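Local coordinates for protein exodeoxyribonuclease (Neisseria meningitidis, PDB 2JC5) that probably cleaves DNA at abasic sites and trims strands from their 3' ends as a metal-dependent repair phosphodiesterase of the AP/ExoA family, at residues 106-111 with 148-153; 221-226 with 248-253. All coordinates share one frame; numbering follows the deposited sequence.

Interaction 1 (106-111 with 148-153); sequences ISLYLP and GDWNIA. With BCN (bicine), chain C.
Gly148 meets Leu108 through its backbone: its CA lies 3.3 Å from Leu108 O, a CA-H...O contact. A CB here would clash with that oxygen and with the carbonyl of the preceding residue, so only a residue without CB fits these backbone angles. The chain bends sharply here. Asp149 continues the parallel pairing. Its N donates to Leu108 O (3.1 Å), and its O accepts from Leu110 N in a straighter bond (2.9 Å, 166° at the hydrogen). The side chains of Asp149 and Tyr109 lie on the same face of the sheet, side by side and pointing the same way. Both start off with CG anti to the backbone N (chi1 176° for Asp149). Asp149 OD2 lies near the ring plane at its edge, 3.5 Å from Tyr109 CE1, with ring and carboxylate planes 44° apart. OD2 is also hydrogen-bonded to Asn8 ND2. The CB of Trp150 points away from 106-111, yet Leu108 CD2 still lies over the centre of the six-membered ring of Trp150, 3.9 Å from the centroid, in a CH-pi contact. Leu110 packs both methyls against the tryptophan backbone, each 3.5 Å from Trp150 O. Asn151 follows. Its CB points toward 106-111, and the residue lines the bicine pocket. Its N makes a weak bond back to Asp149 OD1. The paired segment brings Tyr109 and Asp149 together, and the loop that follows adds Asn151; all three are predicted catalytic or metal-binding residues. This is typical of the active site of the DNase I-like fold, where loops after the strands carry the catalytic groups.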
# COMPACT_ATOMS: atom_id res chain seq x y z
N ILE A 106 1.34 4.17 7.48
CA ILE A 106 0.58 4.87 6.46
C ILE A 106 -0.06 3.86 5.53
O ILE A 106 0.49 2.78 5.28
CB ILE A 106 1.49 5.82 5.67
CG1 ILE A 106 1.84 7.02 6.55
CG2 ILE A 106 0.85 6.26 4.34
CD1 ILE A 106 3.19 7.58 6.32
N SER A 107 -1.26 4.20 5.07
CA SER A 107 -1.87 3.52 3.95
C SER A 107 -1.94 4.53 2.79
O SER A 107 -2.53 5.61 2.95
CB SER A 107 -3.27 3.04 4.28
OG SER A 107 -3.73 2.26 3.17
N LEU A 108 -1.33 4.16 1.66
CA LEU A 108 -1.12 5.03 0.51
C LEU A 108 -1.68 4.39 -0.74
O LEU A 108 -1.39 3.23 -1.01
CB LEU A 108 0.38 5.23 0.30
CG LEU A 108 0.79 5.97 -0.99
CD1 LEU A 108 0.43 7.44 -0.94
CD2 LEU A 108 2.30 5.82 -1.26
N TYR A 109 -2.46 5.14 -1.51
CA TYR A 109 -2.93 4.70 -2.82
C TYR A 109 -2.45 5.72 -3.84
O TYR A 109 -3.05 6.79 -4.00
CB TYR A 109 -4.44 4.55 -2.84
CG TYR A 109 -5.01 4.01 -4.13
CD1 TYR A 109 -4.35 3.06 -4.89
CD2 TYR A 109 -6.22 4.46 -4.58
CE1 TYR A 109 -4.88 2.57 -6.04
CE2 TYR A 109 -6.76 3.99 -5.74
CZ TYR A 109 -6.10 3.05 -6.47
OH TYR A 109 -6.65 2.57 -7.65
N LEU A 110 -1.34 5.39 -4.49
CA LEU A 110 -0.71 6.30 -5.45
C LEU A 110 -1.51 6.28 -6.77
O LEU A 110 -1.96 5.23 -7.18
CB LEU A 110 0.74 5.87 -5.65
CG LEU A 110 1.74 6.90 -6.13
CD1 LEU A 110 3.12 6.61 -5.54
CD2 LEU A 110 1.76 6.90 -7.65
N PRO A 111 -1.76 7.44 -7.39
CA PRO A 111 -2.56 7.46 -8.62
C PRO A 111 -2.00 6.56 -9.72
O PRO A 111 -0.77 6.48 -9.89
CB PRO A 111 -2.47 8.93 -9.07
CG PRO A 111 -2.18 9.69 -7.86
CD PRO A 111 -1.32 8.80 -7.02
N GLY A 148 1.40 0.42 0.82
CA GLY A 148 0.32 0.60 -0.11
C GLY A 148 0.61 0.21 -1.52
O GLY A 148 1.55 -0.54 -1.79
N ASP A 149 -0.23 0.72 -2.39
CA ASP A 149 -0.16 0.46 -3.81
C ASP A 149 0.48 1.68 -4.43
O ASP A 149 -0.12 2.75 -4.46
CB ASP A 149 -1.57 0.23 -4.34
CG ASP A 149 -1.62 0.03 -5.84
OD1 ASP A 149 -0.58 0.08 -6.52
OD2 ASP A 149 -2.75 -0.18 -6.35
N TRP A 150 1.73 1.52 -4.82
CA TRP A 150 2.54 2.61 -5.35
C TRP A 150 2.45 2.69 -6.86
O TRP A 150 2.96 3.64 -7.44
CB TRP A 150 4.01 2.45 -4.92
CG TRP A 150 4.24 2.61 -3.43
CD1 TRP A 150 3.69 1.86 -2.43
CD2 TRP A 150 5.09 3.56 -2.79
NE1 TRP A 150 4.14 2.29 -1.21
CE2 TRP A 150 5.02 3.32 -1.40
CE3 TRP A 150 5.92 4.58 -3.26
CZ2 TRP A 150 5.73 4.08 -0.49
CZ3 TRP A 150 6.64 5.32 -2.34
CH2 TRP A 150 6.53 5.07 -0.98
N ASN A 151 1.84 1.69 -7.49
CA ASN A 151 1.57 1.72 -8.94
C ASN A 151 2.84 1.87 -9.78
O ASN A 151 2.79 2.30 -10.94
CB ASN A 151 0.52 2.80 -9.27
CG ASN A 151 -0.90 2.28 -9.27
OD1 ASN A 151 -1.82 2.91 -8.72
ND2 ASN A 151 -1.09 1.14 -9.88
N ILE A 152 3.97 1.42 -9.23
CA ILE A 152 5.25 1.44 -9.96
C ILE A 152 6.00 0.15 -9.62
O ILE A 152 6.13 -0.18 -8.45
CB ILE A 152 6.13 2.62 -9.56
CG1 ILE A 152 5.44 3.96 -9.85
CG2 ILE A 152 7.47 2.56 -10.30
CD1 ILE A 152 6.11 5.13 -9.15
N ALA A 153 6.45 -0.57 -10.64
CA ALA A 153 7.39 -1.69 -10.51
C ALA A 153 8.79 -1.12 -10.72
O ALA A 153 9.03 -0.37 -11.67
CB ALA A 153 7.09 -2.79 -11.53
N1 BCN C . -0.86 -0.10 -13.65
C1 BCN C . -0.14 1.06 -13.07
C2 BCN C . -0.67 2.38 -13.56
O21 BCN C . -0.21 3.44 -13.04
O22 BCN C . -1.54 2.39 -14.45
C3 BCN C . -1.71 -0.81 -12.69
C4 BCN C . -3.10 -0.21 -12.71
O4 BCN C . -3.65 -0.15 -14.05
C5 BCN C . 0.11 -1.05 -14.31
C6 BCN C . -0.54 -1.77 -15.48
O6 BCN C . -1.39 -0.90 -16.23

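Interaction 2 (221-226 with 248-253)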
# COMPACT_ATOMS: atom_id res chain seq x y z
N ASP A 221 2.85 -3.20 -4.98
CA ASP A 221 2.52 -2.96 -3.58
C ASP A 221 3.79 -3.12 -2.77
O ASP A 221 4.58 -4.03 -3.04
CB ASP A 221 1.45 -3.93 -3.12
CG ASP A 221 0.15 -3.77 -3.91
OD1 ASP A 221 -0.68 -2.91 -3.52
OD2 ASP A 221 -0.04 -4.50 -4.92
N TYR A 222 3.98 -2.23 -1.81
CA TYR A 222 5.21 -2.18 -1.02
C TYR A 222 4.93 -1.92 0.44
O TYR A 222 3.92 -1.33 0.80
CB TYR A 222 6.11 -1.00 -1.45
CG TYR A 222 6.62 -0.98 -2.85
CD1 TYR A 222 5.80 -0.59 -3.91
CD2 TYR A 222 7.94 -1.29 -3.14
CE1 TYR A 222 6.27 -0.56 -5.19
CE2 TYR A 222 8.41 -1.24 -4.42
CZ TYR A 222 7.58 -0.86 -5.45
OH TYR A 222 8.08 -0.79 -6.73
N GLN A 223 5.90 -2.30 1.27
CA GLN A 223 6.09 -1.69 2.59
C GLN A 223 7.45 -1.02 2.56
O GLN A 223 8.47 -1.69 2.48
CB GLN A 223 5.98 -2.76 3.69
CG GLN A 223 4.57 -3.35 3.78
CD GLN A 223 4.24 -4.11 5.08
OE1 GLN A 223 4.87 -3.94 6.13
NE2 GLN A 223 3.22 -4.94 5.00
N MET A 224 7.44 0.31 2.54
CA MET A 224 8.68 1.10 2.61
C MET A 224 8.93 1.46 4.06
O MET A 224 8.05 1.99 4.71
CB MET A 224 8.58 2.38 1.78
CG MET A 224 8.47 2.16 0.28
SD MET A 224 10.04 1.55 -0.40
CE MET A 224 9.74 1.84 -2.15
N VAL A 225 10.13 1.16 4.57
CA VAL A 225 10.39 1.19 6.01
C VAL A 225 11.64 2.00 6.34
O VAL A 225 12.62 2.01 5.60
CB VAL A 225 10.51 -0.28 6.53
CG1 VAL A 225 10.60 -0.33 8.05
CG2 VAL A 225 9.32 -1.12 6.06
N THR A 226 11.60 2.68 7.49
CA THR A 226 12.75 3.40 8.05
C THR A 226 13.83 2.41 8.51
O THR A 226 13.54 1.23 8.68
CB THR A 226 12.28 4.29 9.19
OG1 THR A 226 11.43 3.55 10.06
CG2 THR A 226 11.54 5.49 8.63
N ALA A 248 -2.79 -9.17 -4.34
CA ALA A 248 -2.63 -10.06 -3.18
C ALA A 248 -2.13 -9.27 -1.97
O ALA A 248 -1.31 -8.35 -2.12
CB ALA A 248 -1.63 -11.18 -3.51
N PRO A 249 -2.59 -9.62 -0.75
CA PRO A 249 -2.05 -8.96 0.45
C PRO A 249 -0.57 -9.19 0.64
O PRO A 249 -0.08 -10.31 0.44
CB PRO A 249 -2.84 -9.60 1.59
CG PRO A 249 -4.09 -10.04 0.95
CD PRO A 249 -3.68 -10.53 -0.41
N LEU A 250 0.14 -8.13 1.02
CA LEU A 250 1.55 -8.16 1.35
C LEU A 250 1.70 -8.12 2.85
O LEU A 250 1.30 -7.15 3.49
CB LEU A 250 2.26 -6.98 0.69
CG LEU A 250 3.72 -6.73 1.05
CD1 LEU A 250 4.61 -7.92 0.64
CD2 LEU A 250 4.18 -5.42 0.45
N VAL A 251 2.24 -9.20 3.43
CA VAL A 251 2.32 -9.36 4.87
C VAL A 251 3.77 -9.31 5.30
O VAL A 251 4.60 -10.04 4.77
CB VAL A 251 1.74 -10.72 5.27
CG1 VAL A 251 1.76 -10.90 6.81
CG2 VAL A 251 0.33 -10.93 4.68
N VAL A 252 4.08 -8.47 6.29
CA VAL A 252 5.45 -8.41 6.84
C VAL A 252 5.37 -8.51 8.35
O VAL A 252 4.49 -7.90 8.96
CB VAL A 252 6.20 -7.13 6.44
CG1 VAL A 252 7.66 -7.16 6.94
CG2 VAL A 252 6.17 -6.94 4.91
N GLU A 253 6.28 -9.29 8.93
CA GLU A 253 6.38 -9.47 10.37
C GLU A 253 7.63 -8.78 10.88
O GLU A 253 8.72 -9.05 10.37
CB GLU A 253 6.41 -10.97 10.70
CG GLU A 253 5.10 -11.64 10.38
CD GLU A 253 5.09 -13.12 10.61
OE1 GLU A 253 5.34 -13.53 11.77
OE2 GLU A 253 4.81 -13.86 9.65
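Strands 221-225 and 250-253 run in nearly the same direction, 26° apart, with axes 8.1 Å from each other, so they face each other through side chains rather than pair as neighbours. Leu250 reaches across to the opposite backbone. Its CG is anti to the backbone N (chi1 172°), and its CD2 touches Tyr222 C at 3.6 Å. The same methyl packs against Gln223 CG at 3.9 Å. Gln223 points toward the other strand and extends beyond CG, sliding past Leu250 and Val252 in the opposite direction. Its amide group lies against Val252, with CD 3.4 Å from CG2. NE2 makes a weak, bent bond to Leu250 O (3.3 Å, 124°). The amide has other partners: OE1 is bonded to Tyr254 OH and NE2 to Ile4 O. The buried amide thus has partners on both its oxygen and its nitrogen, beside the apolar Leu250 and Val252. Asp221, predicted to matter for catalysis, turns its carboxylate to Thr203 and His247. Strand 217-225 and strand 250-254 belong to different mixed sheets. Their face-to-face packing is the two-layer beta sandwich at the heart of the DNase I-like fold.

In the fold
Both contacts are buried near the centre of the chain, with centres 11 Å apart. Interaction 1 works within one sheet: backbone bonds join the end of strand 103-109 to the 148-153 segment that follows strand 143-147. Interaction 2 works between sheets, mainly through side chains. The two touch directly. Gly148 O probably accepts from Tyr222 N at 3.0 Å, and Ile152 O is probably bonded to Tyr222 OH at 2.7 Å. Strand 217-225 is therefore common ground: it flanks the strand leading into 148-153 and also faces 250-253. Polar groups gather where Asp149 meets Asp221, near the predicted catalytic site. Farther along, Leu250 and Val252 pack round the buried amide of Gln223, so apolar and polar groups mix.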